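Local coordinates for protein yeast glycogen phosphorylase (Saccharomyces cerevisiae, PDB 1YGP) that belongs to the carbohydrate phosphorylases of the GT-B clan and carries pyridoxal-5'-phosphate between its two large domains, at residues V226-G234 with K330-H341. Sequence-based numbering, arbitrary orientation.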
loop_
_atom_site.group_PDB
_atom_site.type_symbol
_atom_site.label_atom_id
_atom_site.label_comp_id
_atom_site.label_asym_id
_atom_site.label_seq_id
_atom_site.Cartn_x
_atom_site.Cartn_y
_atom_site.Cartn_z
ATOM N N VAL A 226 -3.739 -10.498 -13.228
ATOM C CA VAL A 226 -5.112 -10.963 -13.231
ATOM C C VAL A 226 -5.984 -9.789 -12.856
ATOM O O VAL A 226 -6.058 -9.456 -11.675
ATOM C CB VAL A 226 -5.230 -12.127 -12.205
ATOM C CG1 VAL A 226 -6.648 -12.627 -12.069
ATOM C CG2 VAL A 226 -4.423 -13.314 -12.713
ATOM N N GLN A 227 -6.598 -9.119 -13.830
ATOM C CA GLN A 227 -7.563 -8.038 -13.597
ATOM C C GLN A 227 -8.923 -8.327 -14.229
ATOM O O GLN A 227 -9.060 -8.177 -15.441
ATOM C CB GLN A 227 -7.055 -6.750 -14.173
ATOM C CG GLN A 227 -5.863 -6.254 -13.400
ATOM C CD GLN A 227 -5.308 -4.958 -13.957
ATOM O OE1 GLN A 227 -5.993 -4.142 -14.575
ATOM N NE2 GLN A 227 -4.023 -4.723 -13.779
ATOM N N ILE A 228 -9.955 -8.765 -13.511
ATOM C CA ILE A 228 -11.284 -9.074 -14.064
ATOM C C ILE A 228 -12.128 -7.796 -14.073
ATOM O O ILE A 228 -12.147 -7.164 -13.019
ATOM C CB ILE A 228 -12.052 -10.126 -13.196
ATOM C CG1 ILE A 228 -11.233 -11.338 -12.734
ATOM C CG2 ILE A 228 -13.178 -10.615 -14.065
ATOM C CD1 ILE A 228 -10.742 -12.293 -13.834
ATOM N N PRO A 229 -12.804 -7.296 -15.121
ATOM C CA PRO A 229 -13.869 -6.268 -15.042
ATOM C C PRO A 229 -15.189 -6.783 -14.462
ATOM O O PRO A 229 -15.589 -7.926 -14.730
ATOM C CB PRO A 229 -14.046 -5.777 -16.454
ATOM C CG PRO A 229 -12.705 -6.091 -17.083
ATOM C CD PRO A 229 -12.391 -7.468 -16.506
ATOM N N VAL A 230 -15.900 -5.977 -13.677
ATOM C CA VAL A 230 -17.124 -6.373 -12.994
ATOM C C VAL A 230 -18.056 -5.199 -13.235
ATOM O O VAL A 230 -17.621 -4.049 -13.148
ATOM C CB VAL A 230 -16.826 -6.580 -11.485
ATOM C CG1 VAL A 230 -18.113 -6.703 -10.698
ATOM C CG2 VAL A 230 -16.073 -7.880 -11.273
ATOM N N THR A 231 -19.340 -5.425 -13.457
ATOM C CA THR A 231 -20.252 -4.384 -13.916
ATOM C C THR A 231 -21.444 -4.195 -13.005
ATOM O O THR A 231 -21.968 -5.169 -12.449
ATOM C CB THR A 231 -20.664 -4.797 -15.353
ATOM O OG1 THR A 231 -19.547 -4.377 -16.108
ATOM C CG2 THR A 231 -21.941 -4.228 -15.916
ATOM N N PHE A 232 -21.885 -2.963 -12.848
ATOM C CA PHE A 232 -23.049 -2.734 -12.022
ATOM C C PHE A 232 -23.982 -1.823 -12.784
ATOM O O PHE A 232 -23.558 -1.073 -13.678
ATOM C CB PHE A 232 -22.665 -2.076 -10.718
ATOM C CG PHE A 232 -21.732 -2.939 -9.887
ATOM C CD1 PHE A 232 -22.225 -4.073 -9.243
ATOM C CD2 PHE A 232 -20.381 -2.588 -9.779
ATOM C CE1 PHE A 232 -21.349 -4.849 -8.490
ATOM C CE2 PHE A 232 -19.520 -3.377 -9.022
ATOM C CZ PHE A 232 -20.001 -4.509 -8.375
ATOM N N TYR A 233 -25.264 -1.923 -12.419
ATOM C CA TYR A 233 -26.360 -1.129 -12.952
ATOM C C TYR A 233 -26.530 -1.482 -14.412
ATOM O O TYR A 233 -26.178 -2.585 -14.844
ATOM C CB TYR A 233 -26.058 0.377 -12.774
ATOM C CG TYR A 233 -25.812 0.713 -11.314
ATOM C CD1 TYR A 233 -26.875 0.727 -10.418
ATOM C CD2 TYR A 233 -24.516 0.975 -10.866
ATOM C CE1 TYR A 233 -26.650 0.998 -9.074
ATOM C CE2 TYR A 233 -24.282 1.245 -9.521
ATOM C CZ TYR A 233 -25.361 1.256 -8.642
ATOM O OH TYR A 233 -25.169 1.568 -7.322
ATOM N N GLY A 234 -27.088 -0.572 -15.194
ATOM C CA GLY A 234 -27.193 -0.778 -16.622
ATOM C C GLY A 234 -28.557 -1.274 -17.026
ATOM O O GLY A 234 -29.527 -1.164 -16.281
ATOM N N LYS A 330 -23.469 -5.150 -3.616
ATOM C CA LYS A 330 -22.446 -4.737 -4.577
ATOM C C LYS A 330 -21.159 -5.527 -4.366
ATOM O O LYS A 330 -20.576 -6.082 -5.289
ATOM C CB LYS A 330 -22.262 -3.244 -4.368
ATOM C CG LYS A 330 -21.855 -2.403 -5.555
ATOM C CD LYS A 330 -22.338 -1.007 -5.187
ATOM C CE LYS A 330 -22.168 0.016 -6.308
ATOM N NZ LYS A 330 -22.708 1.295 -5.873
ATOM N N GLN A 331 -20.759 -5.657 -3.112
ATOM C CA GLN A 331 -19.597 -6.412 -2.683
ATOM C C GLN A 331 -19.783 -7.907 -2.956
ATOM O O GLN A 331 -18.913 -8.544 -3.555
ATOM C CB GLN A 331 -19.432 -6.061 -1.206
ATOM C CG GLN A 331 -18.382 -6.702 -0.344
ATOM C CD GLN A 331 -18.337 -6.034 1.036
ATOM O OE1 GLN A 331 -19.152 -6.308 1.915
ATOM N NE2 GLN A 331 -17.408 -5.145 1.345
ATOM N N GLN A 332 -20.929 -8.500 -2.588
ATOM C CA GLN A 332 -21.214 -9.919 -2.806
ATOM C C GLN A 332 -21.280 -10.237 -4.298
ATOM O O GLN A 332 -20.854 -11.320 -4.732
ATOM C CB GLN A 332 -22.541 -10.314 -2.163
ATOM C CG GLN A 332 -22.595 -10.180 -0.654
ATOM C CD GLN A 332 -23.846 -10.747 -0.007
ATOM O OE1 GLN A 332 -23.824 -11.233 1.130
ATOM N NE2 GLN A 332 -24.995 -10.748 -0.660
ATOM N N TYR A 333 -21.769 -9.301 -5.126
ATOM C CA TYR A 333 -21.721 -9.543 -6.550
ATOM C C TYR A 333 -20.262 -9.512 -6.999
ATOM O O TYR A 333 -19.834 -10.538 -7.526
ATOM C CB TYR A 333 -22.507 -8.502 -7.357
ATOM C CG TYR A 333 -22.492 -8.865 -8.836
ATOM C CD1 TYR A 333 -22.591 -10.200 -9.237
ATOM C CD2 TYR A 333 -22.287 -7.878 -9.793
ATOM C CE1 TYR A 333 -22.464 -10.546 -10.577
ATOM C CE2 TYR A 333 -22.164 -8.214 -11.141
ATOM C CZ TYR A 333 -22.245 -9.547 -11.519
ATOM O OH TYR A 333 -22.066 -9.918 -12.833
ATOM N N PHE A 334 -19.470 -8.444 -6.781
ATOM C CA PHE A 334 -18.053 -8.325 -7.157
ATOM C C PHE A 334 -17.216 -9.596 -6.902
ATOM O O PHE A 334 -16.548 -10.143 -7.782
ATOM C CB PHE A 334 -17.518 -7.117 -6.386
ATOM C CG PHE A 334 -16.022 -6.869 -6.479
ATOM C CD1 PHE A 334 -15.477 -6.290 -7.621
ATOM C CD2 PHE A 334 -15.188 -7.274 -5.435
ATOM C CE1 PHE A 334 -14.102 -6.128 -7.729
ATOM C CE2 PHE A 334 -13.807 -7.107 -5.552
ATOM C CZ PHE A 334 -13.262 -6.537 -6.702
ATOM N N TRP A 335 -17.287 -10.160 -5.716
ATOM C CA TRP A 335 -16.552 -11.356 -5.392
ATOM C C TRP A 335 -17.127 -12.544 -6.122
ATOM O O TRP A 335 -16.310 -13.318 -6.636
ATOM C CB TRP A 335 -16.609 -11.513 -3.887
ATOM C CG TRP A 335 -16.446 -12.882 -3.250
ATOM C CD1 TRP A 335 -15.299 -13.643 -3.279
ATOM C CD2 TRP A 335 -17.445 -13.433 -2.501
ATOM N NE1 TRP A 335 -15.578 -14.680 -2.519
ATOM C CE2 TRP A 335 -16.841 -14.596 -2.035
ATOM C CE3 TRP A 335 -18.751 -13.094 -2.161
ATOM C CZ2 TRP A 335 -17.580 -15.430 -1.201
ATOM C CZ3 TRP A 335 -19.465 -13.943 -1.331
ATOM C CH2 TRP A 335 -18.885 -15.103 -0.851
ATOM N N CYS A 336 -18.456 -12.739 -6.218
ATOM C CA CYS A 336 -19.010 -13.870 -6.974
ATOM C C CYS A 336 -18.678 -13.859 -8.469
ATOM O O CYS A 336 -18.292 -14.862 -9.070
ATOM C CB CYS A 336 -20.502 -13.883 -6.811
ATOM S SG CYS A 336 -20.879 -14.480 -5.154
ATOM N N ALA A 337 -18.738 -12.669 -9.038
ATOM C CA ALA A 337 -18.459 -12.390 -10.422
ATOM C C ALA A 337 -17.023 -12.716 -10.830
ATOM O O ALA A 337 -16.786 -13.548 -11.719
ATOM C CB ALA A 337 -18.731 -10.916 -10.664
ATOM N N ALA A 338 -16.054 -12.063 -10.173
ATOM C CA ALA A 338 -14.640 -12.239 -10.439
ATOM C C ALA A 338 -14.197 -13.682 -10.200
ATOM O O ALA A 338 -13.560 -14.304 -11.055
ATOM C CB ALA A 338 -13.870 -11.324 -9.534
ATOM N N SER A 339 -14.591 -14.266 -9.077
ATOM C CA SER A 339 -14.283 -15.644 -8.777
ATOM C C SER A 339 -14.869 -16.602 -9.799
ATOM O O SER A 339 -14.154 -17.476 -10.290
ATOM C CB SER A 339 -14.820 -15.962 -7.416
ATOM O OG SER A 339 -14.189 -15.140 -6.446
ATOM N N LEU A 340 -16.131 -16.471 -10.209
ATOM C CA LEU A 340 -16.671 -17.368 -11.223
ATOM C C LEU A 340 -15.913 -17.194 -12.518
ATOM O O LEU A 340 -15.544 -18.177 -13.154
ATOM C CB LEU A 340 -18.128 -17.089 -11.470
ATOM C CG LEU A 340 -19.050 -18.221 -11.125
ATOM C CD1 LEU A 340 -18.663 -19.431 -11.923
ATOM C CD2 LEU A 340 -18.914 -18.591 -9.667
ATOM N N HIS A 341 -15.579 -15.957 -12.878
ATOM C CA HIS A 341 -14.817 -15.678 -14.079
ATOM C C HIS A 341 -13.501 -16.431 -14.098
ATOM O O HIS A 341 -13.099 -16.982 -15.133
ATOM C CB HIS A 341 -14.531 -14.201 -14.171
ATOM C CG HIS A 341 -13.808 -13.790 -15.439
ATOM N ND1 HIS A 341 -12.622 -14.175 -15.894
ATOM C CD2 HIS A 341 -14.311 -12.879 -16.337
ATOM C CE1 HIS A 341 -12.382 -13.540 -17.016
ATOM N NE2 HIS A 341 -13.404 -12.768 -17.269
#
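Ile228, Val230 and Phe232, alternate residues of one strand, point toward helix 330-341 and provide most of the surface that segment 226-234 buries in this largely apolar contact. Val230 sits at its middle: CG2 meets Phe334 CD1 at 4.0 Å and Ala337 CB at 4.1 Å, while CG1 lies against the backbone of Phe334. Toward the strand's start, Ile228 sets CG1 4.1 Å from Ala338 CB.

Rings take up both ends. Ile228 CG2, anti to the backbone N, lies over one face of the His341 imidazole, 3.6 Å from its centroid in a CH-pi contact. In a second one, Lys330 CG covers a face of the Phe232 ring, 3.9 Å from the centroid. The Phe232 and Tyr333 rings meet obliquely, planes at 80°, and Thr231 O adjoins the edge of the tyrosine ring in its plane. The hydroxyl of Tyr333 reaches on to Glu376.

The one hydrogen bond between the two segments lies just past Phe232, where the extended chain of Lys330 carries NZ to Tyr233 OH, 2.9 Å away; the same ammonium forms a salt bridge with Glu326.

The axes of 226-232 and 330-341 pass 8.4 Å apart at 135°. Helix 322-350 packs across the outermost strand of the large mixed sheet, whose neighbour 255-267 pairs with Ile228, Val230 and Phe232; the same turns also meet strands 274-284 and 184-189, Phe334 touching Ala282 and Leu189.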